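Local coordinates for tail fiber protein (Acinetobacter phage AM24, PDB 5W5P) that probably recognises the capsular polysaccharide of its Acinetobacter host, as phage tailspikes generally do, at residues K101-A113 with Q124-F138. Residues are numbered along the deposited sequence; the frame is centred on the assembly and turned at random.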
loop_
_atom_site.group_PDB
_atom_site.type_symbol
_atom_site.label_atom_id
_atom_site.label_comp_id
_atom_site.label_asym_id
_atom_site.label_seq_id
_atom_site.Cartn_x
_atom_site.Cartn_y
_atom_site.Cartn_z
ATOM N N LYS A 101 -32.471 30.553 7.594
ATOM C CA LYS A 101 -32.811 29.273 6.985
ATOM C C LYS A 101 -31.529 28.670 6.428
ATOM O O LYS A 101 -30.940 29.214 5.489
ATOM C CB LYS A 101 -33.853 29.452 5.884
ATOM C CG LYS A 101 -35.138 30.150 6.324
ATOM C CD LYS A 101 -36.281 29.159 6.468
ATOM C CE LYS A 101 -37.604 29.772 6.037
ATOM N NZ LYS A 101 -38.697 28.765 6.065
ATOM N N TRP A 102 -31.089 27.556 7.012
ATOM C CA TRP A 102 -29.898 26.865 6.534
ATOM C C TRP A 102 -29.959 25.408 6.974
ATOM O O TRP A 102 -30.291 25.118 8.128
ATOM C CB TRP A 102 -28.618 27.537 7.054
ATOM C CG TRP A 102 -28.438 27.491 8.549
ATOM C CD1 TRP A 102 -29.109 28.230 9.479
ATOM C CD2 TRP A 102 -27.518 26.673 9.281
ATOM N NE1 TRP A 102 -28.668 27.919 10.742
ATOM C CE2 TRP A 102 -27.692 26.966 10.648
ATOM C CE3 TRP A 102 -26.564 25.721 8.914
ATOM C CZ2 TRP A 102 -26.948 26.344 11.647
ATOM C CZ3 TRP A 102 -25.829 25.100 9.910
ATOM C CH2 TRP A 102 -26.026 25.416 11.259
ATOM N N ASN A 103 -29.650 24.499 6.050
ATOM C CA ASN A 103 -29.594 23.074 6.344
ATOM C C ASN A 103 -28.252 22.471 5.956
ATOM O O ASN A 103 -28.113 21.241 5.930
ATOM C CB ASN A 103 -30.730 22.328 5.637
ATOM C CG ASN A 103 -30.787 22.619 4.150
ATOM O OD1 ASN A 103 -29.790 22.995 3.536
ATOM N ND2 ASN A 103 -31.963 22.441 3.562
ATOM N N THR A 104 -27.269 23.307 5.641
ATOM C CA THR A 104 -25.948 22.832 5.269
ATOM C C THR A 104 -24.934 23.188 6.344
ATOM O O THR A 104 -25.248 23.210 7.538
ATOM C CB THR A 104 -25.507 23.443 3.941
ATOM O OG1 THR A 104 -25.215 24.832 4.141
ATOM C CG2 THR A 104 -26.600 23.304 2.894
ATOM N N HIS A 105 -23.722 23.493 5.909
ATOM C CA HIS A 105 -22.619 23.859 6.777
ATOM C C HIS A 105 -22.654 25.351 7.096
ATOM O O HIS A 105 -23.025 26.178 6.259
ATOM C CB HIS A 105 -21.308 23.496 6.085
ATOM C CG HIS A 105 -21.289 23.860 4.629
ATOM N ND1 HIS A 105 -21.821 25.041 4.154
ATOM C CD2 HIS A 105 -20.803 23.206 3.546
ATOM C CE1 HIS A 105 -21.667 25.096 2.843
ATOM N NE2 HIS A 105 -21.049 23.998 2.449
ATOM N N ALA A 106 -22.235 25.691 8.311
ATOM C CA ALA A 106 -22.180 27.080 8.743
ATOM C C ALA A 106 -21.038 27.840 8.068
ATOM O O ALA A 106 -19.940 27.311 7.870
ATOM C CB ALA A 106 -22.042 27.156 10.264
ATOM N N ASP A 107 -21.324 29.103 7.719
ATOM C CA ASP A 107 -20.379 30.018 7.079
ATOM C C ASP A 107 -19.920 31.027 8.126
ATOM O O ASP A 107 -20.779 31.695 8.735
ATOM C CB ASP A 107 -21.065 30.719 5.899
ATOM C CG ASP A 107 -20.183 31.728 5.173
ATOM O OD1 ASP A 107 -19.031 31.983 5.570
ATOM O OD2 ASP A 107 -20.625 32.262 4.151
ATOM N N PRO A 108 -18.621 31.127 8.451
ATOM C CA PRO A 108 -18.214 32.163 9.421
ATOM C C PRO A 108 -18.590 33.562 8.989
ATOM O O PRO A 108 -18.663 34.459 9.840
ATOM C CB PRO A 108 -16.692 32.005 9.523
ATOM C CG PRO A 108 -16.443 30.620 9.111
ATOM C CD PRO A 108 -17.481 30.283 8.064
ATOM N N CYS A 109 -18.840 33.780 7.694
ATOM C CA CYS A 109 -19.215 35.106 7.227
ATOM C C CYS A 109 -20.577 35.533 7.745
ATOM O O CYS A 109 -20.842 36.736 7.820
ATOM C CB CYS A 109 -19.210 35.163 5.700
ATOM S SG CYS A 109 -17.564 35.381 4.971
ATOM N N TRP A 110 -21.441 34.578 8.095
ATOM C CA TRP A 110 -22.713 34.917 8.721
ATOM C C TRP A 110 -22.507 35.771 9.967
ATOM O O TRP A 110 -23.305 36.675 10.250
ATOM C CB TRP A 110 -23.473 33.641 9.074
ATOM C CG TRP A 110 -23.829 32.811 7.893
ATOM C CD1 TRP A 110 -23.802 33.191 6.583
ATOM C CD2 TRP A 110 -24.283 31.454 7.911
ATOM N NE1 TRP A 110 -24.211 32.150 5.780
ATOM C CE2 TRP A 110 -24.508 31.072 6.572
ATOM C CE3 TRP A 110 -24.519 30.524 8.928
ATOM C CZ2 TRP A 110 -24.955 29.802 6.227
ATOM C CZ3 TRP A 110 -24.963 29.262 8.583
ATOM C CH2 TRP A 110 -25.177 28.912 7.244
ATOM N N PHE A 111 -21.438 35.503 10.718
ATOM C CA PHE A 111 -21.160 36.178 11.977
ATOM C C PHE A 111 -20.171 37.324 11.838
ATOM O O PHE A 111 -19.821 37.945 12.847
ATOM C CB PHE A 111 -20.635 35.176 13.009
ATOM C CG PHE A 111 -21.566 34.031 13.267
ATOM C CD1 PHE A 111 -21.461 32.855 12.543
ATOM C CD2 PHE A 111 -22.549 34.133 14.237
ATOM C CE1 PHE A 111 -22.318 31.799 12.780
ATOM C CE2 PHE A 111 -23.412 33.084 14.478
ATOM C CZ PHE A 111 -23.295 31.914 13.750
ATOM N N GLY A 112 -19.704 37.612 10.632
ATOM C CA GLY A 112 -18.838 38.746 10.401
ATOM C C GLY A 112 -17.365 38.444 10.238
ATOM O O GLY A 112 -16.549 39.353 10.423
ATOM N N ALA A 113 -16.997 37.209 9.901
ATOM C CA ALA A 113 -15.594 36.886 9.675
ATOM C C ALA A 113 -15.039 37.713 8.521
ATOM O O ALA A 113 -15.591 37.713 7.417
ATOM C CB ALA A 113 -15.431 35.394 9.385
ATOM N N GLN A 124 -15.397 34.630 15.168
ATOM C CA GLN A 124 -16.520 34.369 14.278
ATOM C C GLN A 124 -16.510 32.927 13.786
ATOM O O GLN A 124 -17.573 32.310 13.650
ATOM C CB GLN A 124 -16.494 35.345 13.097
ATOM C CG GLN A 124 -16.779 36.793 13.474
ATOM C CD GLN A 124 -15.540 37.534 13.965
ATOM O OE1 GLN A 124 -14.498 37.523 13.312
ATOM N NE2 GLN A 124 -15.655 38.187 15.116
ATOM N N VAL A 125 -15.322 32.379 13.509
ATOM C CA VAL A 125 -15.214 30.957 13.190
ATOM C C VAL A 125 -15.711 30.118 14.358
ATOM O O VAL A 125 -16.401 29.109 14.170
ATOM C CB VAL A 125 -13.763 30.598 12.808
ATOM C CG1 VAL A 125 -13.593 29.086 12.675
ATOM C CG2 VAL A 125 -13.356 31.294 11.517
ATOM N N GLN A 126 -15.382 30.529 15.585
ATOM C CA GLN A 126 -15.862 29.808 16.759
ATOM C C GLN A 126 -17.384 29.813 16.829
ATOM O O GLN A 126 -17.998 28.806 17.201
ATOM C CB GLN A 126 -15.267 30.415 18.030
ATOM C CG GLN A 126 -15.614 29.655 19.303
ATOM C CD GLN A 126 -14.926 28.305 19.378
ATOM O OE1 GLN A 126 -13.728 28.220 19.663
ATOM N NE2 GLN A 126 -15.679 27.239 19.116
ATOM N N LYS A 127 -18.011 30.936 16.468
ATOM C CA LYS A 127 -19.469 31.008 16.483
ATOM C C LYS A 127 -20.080 30.042 15.475
ATOM O O LYS A 127 -21.095 29.396 15.756
ATOM C CB LYS A 127 -19.927 32.440 16.200
ATOM C CG LYS A 127 -19.784 33.393 17.379
ATOM C CD LYS A 127 -20.278 34.786 17.019
ATOM C CE LYS A 127 -20.513 35.644 18.254
ATOM N NZ LYS A 127 -21.293 36.877 17.920
ATOM N N ALA A 128 -19.474 29.927 14.292
ATOM C CA ALA A 128 -19.965 28.966 13.309
ATOM C C ALA A 128 -19.778 27.526 13.783
ATOM O O ALA A 128 -20.607 26.664 13.472
ATOM C CB ALA A 128 -19.267 29.191 11.966
ATOM N N VAL A 129 -18.704 27.248 14.531
ATOM C CA VAL A 129 -18.501 25.907 15.086
ATOM C C VAL A 129 -19.620 25.561 16.059
ATOM O O VAL A 129 -20.171 24.453 16.031
ATOM C CB VAL A 129 -17.119 25.807 15.769
ATOM C CG1 VAL A 129 -17.015 24.535 16.600
ATOM C CG2 VAL A 129 -15.995 25.867 14.752
ATOM N N ASP A 130 -19.989 26.511 16.920
ATOM C CA ASP A 130 -20.923 26.217 18.002
ATOM C C ASP A 130 -22.318 25.886 17.481
ATOM O O ASP A 130 -22.993 25.006 18.030
ATOM C CB ASP A 130 -20.965 27.392 18.977
ATOM C CG ASP A 130 -19.598 27.709 19.554
ATOM O OD1 ASP A 130 -18.772 26.778 19.684
ATOM O OD2 ASP A 130 -19.342 28.890 19.871
ATOM N N VAL A 131 -22.770 26.564 16.422
ATOM C CA VAL A 131 -24.118 26.321 15.909
ATOM C C VAL A 131 -24.180 25.188 14.892
ATOM O O VAL A 131 -25.284 24.758 14.524
ATOM C CB VAL A 131 -24.717 27.599 15.283
ATOM C CG1 VAL A 131 -24.698 28.736 16.288
ATOM C CG2 VAL A 131 -23.959 27.986 14.020
ATOM N N SER A 132 -23.042 24.673 14.436
ATOM C CA SER A 132 -23.021 23.647 13.400
ATOM C C SER A 132 -22.576 22.284 13.914
ATOM O O SER A 132 -22.447 21.351 13.117
ATOM C CB SER A 132 -22.113 24.088 12.251
ATOM O OG SER A 132 -20.765 24.166 12.683
ATOM N N TYR A 133 -22.345 22.149 15.219
ATOM C CA TYR A 133 -21.775 20.935 15.805
ATOM C C TYR A 133 -20.429 20.604 15.167
ATOM O O TYR A 133 -20.105 19.444 14.910
ATOM C CB TYR A 133 -22.748 19.753 15.702
ATOM C CG TYR A 133 -24.075 19.995 16.382
ATOM C CD1 TYR A 133 -25.153 20.504 15.671
ATOM C CD2 TYR A 133 -24.251 19.714 17.734
ATOM C CE1 TYR A 133 -26.372 20.732 16.282
ATOM C CE2 TYR A 133 -25.472 19.938 18.358
ATOM C CZ TYR A 133 -26.530 20.450 17.624
ATOM O OH TYR A 133 -27.754 20.683 18.217
ATOM N N GLY A 134 -19.643 21.639 14.897
ATOM C CA GLY A 134 -18.325 21.451 14.323
ATOM C C GLY A 134 -18.309 21.144 12.841
ATOM O O GLY A 134 -17.597 20.233 12.407
ATOM N N ARG A 135 -19.079 21.876 12.041
ATOM C CA ARG A 135 -19.091 21.666 10.590
ATOM C C ARG A 135 -19.057 23.043 9.933
ATOM O O ARG A 135 -20.097 23.662 9.696
ATOM C CB ARG A 135 -20.300 20.842 10.167
ATOM C CG ARG A 135 -20.305 19.448 10.783
ATOM C CD ARG A 135 -21.293 18.519 10.122
ATOM N NE ARG A 135 -20.968 18.234 8.726
ATOM C CZ ARG A 135 -20.083 17.324 8.337
ATOM N NH1 ARG A 135 -19.413 16.620 9.232
ATOM N NH2 ARG A 135 -19.859 17.122 7.049
ATOM N N VAL A 136 -17.851 23.510 9.630
ATOM C CA VAL A 136 -17.619 24.876 9.185
ATOM C C VAL A 136 -17.134 24.861 7.741
ATOM O O VAL A 136 -16.374 23.972 7.341
ATOM C CB VAL A 136 -16.617 25.577 10.120
ATOM C CG1 VAL A 136 -16.472 27.049 9.772
ATOM C CG2 VAL A 136 -17.085 25.426 11.544
ATOM N N TRP A 137 -17.581 25.847 6.963
ATOM C CA TRP A 137 -17.291 25.947 5.537
ATOM C C TRP A 137 -16.947 27.397 5.221
ATOM O O TRP A 137 -17.705 28.304 5.577
ATOM C CB TRP A 137 -18.496 25.458 4.720
ATOM C CG TRP A 137 -18.487 25.704 3.224
ATOM C CD1 TRP A 137 -17.981 24.883 2.257
ATOM C CD2 TRP A 137 -19.051 26.832 2.534
ATOM N NE1 TRP A 137 -18.178 25.435 1.011
ATOM C CE2 TRP A 137 -18.838 26.629 1.154
ATOM C CE3 TRP A 137 -19.720 27.986 2.950
ATOM C CZ2 TRP A 137 -19.264 27.546 0.189
ATOM C CZ3 TRP A 137 -20.141 28.894 1.993
ATOM C CH2 TRP A 137 -19.909 28.670 0.630
ATOM N N PHE A 138 -15.812 27.614 4.556
ATOM C CA PHE A 138 -15.226 28.942 4.447
ATOM C C PHE A 138 -15.483 29.626 3.109
ATOM O O PHE A 138 -15.092 30.786 2.945
ATOM C CB PHE A 138 -13.722 28.867 4.704
ATOM C CG PHE A 138 -13.362 28.698 6.157
ATOM C CD1 PHE A 138 -13.342 27.440 6.743
ATOM C CD2 PHE A 138 -13.043 29.799 6.938
ATOM C CE1 PHE A 138 -13.007 27.283 8.079
ATOM C CE2 PHE A 138 -12.706 29.647 8.273
ATOM C CZ PHE A 138 -12.685 28.385 8.843
#
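Phe111 lies across Lys127 and Ala128 of helix 122-132, which precedes strand 135-140, the strand that opens the run of parallel strands, consistent with the beta-helix of a tailspike. The loop 101-113 is wedged against both helix and strand. From the base outward, Phe111 CB touches Gln124 CB and Lys127 CD. With CG anti to the carbonyl carbon (chi1 -57°), the ring is laid along the helix, and Lys127 CB sits over its face, 3.7 Å from the ring centroid. Ring atom CE1 reaches Ala128 CA, where a small residue lets the ring come close to the backbone; at the tip, CZ meets Val131 CG2 at 4.0 Å. The long aliphatic part of Lys127 suits this greasy surface, while its NZ goes on to Asn85 O.

Ala106 pairs with the strand in parallel fashion, its N donating to Arg135 O (3.3 Å) and its O accepting from Trp137 N (2.9 Å). Its methyl faces the helix, packing on Ala128 CB at 3.8 Å and on Ser132 CB, a close approach that suits small side chains. The strand is bonded along its other edge to strand 164-169.

His105 and the five-membered ring of Trp137 form an offset stack with nearly parallel planes, though the rings are modelled too close together for their exact separation to be trusted, and a zinc ion lies about 3 Å from the nearest atom of the His105 side chain. Asp107 ends the extended part of the loop: OD1 accepts from Cys109 N in an Asx turn, and OD2 forms a salt bridge with Arg143. Pro108 then starts the 3-10 turn, its rigid ring filling the corner between Val125 and Val136. Pro108 CG stands over one face of the Phe138 ring, 4.0 Å from Phe138 CE2.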